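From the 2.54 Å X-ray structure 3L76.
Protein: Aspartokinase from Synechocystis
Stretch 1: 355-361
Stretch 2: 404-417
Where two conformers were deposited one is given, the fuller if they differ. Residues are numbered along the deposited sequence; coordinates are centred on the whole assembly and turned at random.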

# COMPACT_ATOMS: atom_id res chain seq x y z
N ILE A 355 -40.20 -38.28 -13.99
CA ILE A 355 -39.14 -37.30 -14.09
C ILE A 355 -38.66 -36.86 -12.71
O ILE A 355 -39.33 -37.07 -11.69
CB ILE A 355 -39.62 -36.05 -14.84
CG1 ILE A 355 -40.87 -35.48 -14.15
CG2 ILE A 355 -39.90 -36.39 -16.28
CD1 ILE A 355 -41.33 -34.14 -14.69
N ALA A 356 -37.49 -36.23 -12.68
CA ALA A 356 -37.00 -35.55 -11.49
C ALA A 356 -36.46 -34.21 -11.93
O ALA A 356 -36.07 -34.04 -13.09
CB ALA A 356 -35.92 -36.37 -10.79
N LYS A 357 -36.47 -33.26 -11.02
CA LYS A 357 -35.81 -31.99 -11.25
C LYS A 357 -34.50 -31.92 -10.46
O LYS A 357 -34.48 -32.17 -9.25
CB LYS A 357 -36.72 -30.83 -10.86
CG LYS A 357 -36.08 -29.49 -11.12
CD LYS A 357 -36.95 -28.33 -10.63
CE LYS A 357 -37.27 -28.46 -9.15
NZ LYS A 357 -37.84 -27.19 -8.65
N ILE A 358 -33.40 -31.63 -11.15
CA ILE A 358 -32.14 -31.39 -10.47
C ILE A 358 -31.67 -29.99 -10.79
O ILE A 358 -32.00 -29.43 -11.83
CB ILE A 358 -31.04 -32.40 -10.83
CG1 ILE A 358 -30.76 -32.35 -12.33
CG2 ILE A 358 -31.45 -33.79 -10.42
CD1 ILE A 358 -29.81 -33.42 -12.77
N ALA A 359 -30.89 -29.40 -9.88
CA ALA A 359 -30.37 -28.06 -10.10
C ALA A 359 -29.02 -27.85 -9.45
O ALA A 359 -28.66 -28.53 -8.47
CB ALA A 359 -31.34 -27.04 -9.59
N ILE A 360 -28.28 -26.91 -10.00
CA ILE A 360 -27.14 -26.34 -9.29
C ILE A 360 -27.53 -24.91 -8.97
O ILE A 360 -28.20 -24.24 -9.76
CB ILE A 360 -25.86 -26.40 -10.11
CG1 ILE A 360 -26.01 -25.58 -11.41
CG2 ILE A 360 -25.49 -27.85 -10.38
CD1 ILE A 360 -24.74 -25.55 -12.25
N ALA A 361 -27.15 -24.46 -7.79
CA ALA A 361 -27.55 -23.14 -7.33
C ALA A 361 -26.33 -22.43 -6.78
O ALA A 361 -25.46 -23.06 -6.18
CB ALA A 361 -28.62 -23.27 -6.28
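Stretch 2, residues 404-417: DADRAIAALSNAFG

The helix of stretch 2 runs almost exactly along the strand of stretch 1: the N-to-C directions of helix 405-415 and strand 355-361 differ by only 3°, and their axes approach to 9.7 Å. The two therefore keep in step, with Ala-405 opposite Ala-356, Ile-409 opposite Ile-358 and Leu-412 opposite Ile-360. CA of Ala-356 lies 6.7 Å from CA of Ala-405, CA of Ile-358 lies 7.4 Å from CA of Ile-409, and CA of Ile-360 lies 7.9 Å from CA of Leu-412, so the spacing is closest where alanine meets alanine.

No hydrogen bond links the two stretches; the contact is made by apolar side chains. In the extended strand, Ala-356, Ile-358 and Ile-360 point their CB atoms toward the helix, while Ala-359 between the isoleucines points away. Stretch 2 answers with residues spaced three or four apart, Ala-405, Ala-408, Leu-412 and Phe-416, each of which touches the strand.

At the start, CB of Ala-356 lies 4.3 Å from CB of Ala-405, two small methyls that suit the narrow spacing there. Ile-358, with chi1 p and chi2 t, extends CD1 to 4.0 Å from both CB of Ala-408 and CD1 of Leu-412; the short side chain of Ala-408 lets the isoleucine come close to the helix. CG2 of Ile-358 also lies 4.4 Å from CG1 of Ile-409, whose CB points sideways. Farther along, the backbones are more widely spaced and longer side chains span the gap: CG2 of Ile-360 lies 4.3 Å from CD2 of Leu-412 and 4.0 Å from CE1 of Phe-416, meeting the ring obliquely.

Regular backbone bonds hold the helix, as from Leu-412 N to Ala-408 O at 3.0 Å. Gly-417 follows it in a Schellman motif, with a positive phi that favours glycine. Asp-406 and Asn-414 are exposed and out of the strand's reach, which suits their polar side chains.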

# COMPACT_ATOMS: atom_id res chain seq x y z
N ASP A 404 -32.39 -41.71 -13.54
CA ASP A 404 -31.02 -41.23 -13.70
C ASP A 404 -30.61 -40.39 -12.48
O ASP A 404 -29.45 -40.01 -12.34
CB ASP A 404 -30.89 -40.37 -14.99
CG ASP A 404 -30.90 -41.20 -16.26
OD1 ASP A 404 -30.54 -42.40 -16.22
OD2 ASP A 404 -31.25 -40.63 -17.32
N ALA A 405 -31.57 -40.11 -11.61
CA ALA A 405 -31.39 -39.17 -10.51
C ALA A 405 -30.22 -39.48 -9.57
O ALA A 405 -29.46 -38.59 -9.20
CB ALA A 405 -32.69 -39.04 -9.70
N ASP A 406 -30.09 -40.73 -9.15
CA ASP A 406 -29.00 -41.10 -8.22
C ASP A 406 -27.64 -40.79 -8.80
O ASP A 406 -26.82 -40.18 -8.11
CB ASP A 406 -29.01 -42.59 -7.86
CG ASP A 406 -29.62 -42.87 -6.51
OD1 ASP A 406 -30.09 -44.01 -6.32
OD2 ASP A 406 -29.64 -41.96 -5.66
N ARG A 407 -27.38 -41.21 -10.03
CA ARG A 407 -26.05 -41.04 -10.61
C ARG A 407 -25.83 -39.58 -10.99
O ARG A 407 -24.69 -39.11 -10.96
CB ARG A 407 -25.77 -42.02 -11.76
CG ARG A 407 -26.62 -41.89 -13.02
CD ARG A 407 -26.67 -43.22 -13.83
NE ARG A 407 -25.52 -44.09 -13.60
CZ ARG A 407 -24.50 -44.25 -14.45
NH1 ARG A 407 -24.48 -43.61 -15.61
NH2 ARG A 407 -23.49 -45.05 -14.14
N ALA A 408 -26.91 -38.88 -11.28
CA ALA A 408 -26.83 -37.48 -11.66
C ALA A 408 -26.46 -36.58 -10.47
O ALA A 408 -25.60 -35.70 -10.57
CB ALA A 408 -28.15 -37.02 -12.30
N ILE A 409 -27.11 -36.82 -9.33
CA ILE A 409 -26.88 -36.07 -8.09
C ILE A 409 -25.49 -36.32 -7.54
O ILE A 409 -24.82 -35.41 -7.06
CB ILE A 409 -27.83 -36.51 -6.98
CG1 ILE A 409 -29.25 -36.02 -7.27
CG2 ILE A 409 -27.34 -35.99 -5.60
CD1 ILE A 409 -30.29 -36.74 -6.45
N ALA A 410 -25.08 -37.57 -7.58
CA ALA A 410 -23.77 -37.93 -7.06
C ALA A 410 -22.72 -37.23 -7.89
O ALA A 410 -21.75 -36.70 -7.35
CB ALA A 410 -23.55 -39.43 -7.11
N ALA A 411 -22.93 -37.24 -9.21
CA ALA A 411 -21.96 -36.65 -10.13
C ALA A 411 -21.85 -35.15 -9.96
O ALA A 411 -20.75 -34.62 -10.03
CB ALA A 411 -22.31 -36.97 -11.57
N LEU A 412 -22.97 -34.48 -9.73
CA LEU A 412 -22.96 -33.04 -9.56
C LEU A 412 -22.37 -32.67 -8.21
O LEU A 412 -21.62 -31.71 -8.07
CB LEU A 412 -24.38 -32.48 -9.70
CG LEU A 412 -24.95 -32.52 -11.11
CD1 LEU A 412 -26.40 -32.10 -11.09
CD2 LEU A 412 -24.15 -31.61 -12.03
N SER A 413 -22.74 -33.46 -7.21
CA SER A 413 -22.24 -33.28 -5.86
C SER A 413 -20.70 -33.31 -5.84
O SER A 413 -20.06 -32.42 -5.27
CB SER A 413 -22.85 -34.37 -4.95
OG SER A 413 -22.39 -34.22 -3.62
N ASN A 414 -20.12 -34.32 -6.50
CA ASN A 414 -18.66 -34.45 -6.66
C ASN A 414 -18.01 -33.37 -7.50
O ASN A 414 -16.99 -32.82 -7.12
CB ASN A 414 -18.30 -35.79 -7.30
CG ASN A 414 -17.99 -36.87 -6.29
OD1 ASN A 414 -18.21 -36.70 -5.09
ND2 ASN A 414 -17.48 -38.00 -6.78
N ALA A 415 -18.56 -33.10 -8.67
CA ALA A 415 -17.93 -32.16 -9.58
C ALA A 415 -17.88 -30.74 -9.02
O ALA A 415 -16.95 -30.01 -9.29
CB ALA A 415 -18.62 -32.15 -10.93
N PHE A 416 -18.88 -30.35 -8.25
CA PHE A 416 -18.90 -29.00 -7.70
C PHE A 416 -18.51 -28.95 -6.21
O PHE A 416 -18.59 -27.90 -5.59
CB PHE A 416 -20.27 -28.37 -7.90
CG PHE A 416 -20.60 -28.07 -9.32
CD1 PHE A 416 -21.41 -28.92 -10.07
CD2 PHE A 416 -20.10 -26.92 -9.92
CE1 PHE A 416 -21.71 -28.63 -11.39
CE2 PHE A 416 -20.40 -26.63 -11.24
CZ PHE A 416 -21.20 -27.48 -11.98
N GLY A 417 -18.13 -30.09 -5.65
CA GLY A 417 -17.73 -30.17 -4.26
C GLY A 417 -18.73 -29.64 -3.24
O GLY A 417 -18.33 -29.04 -2.24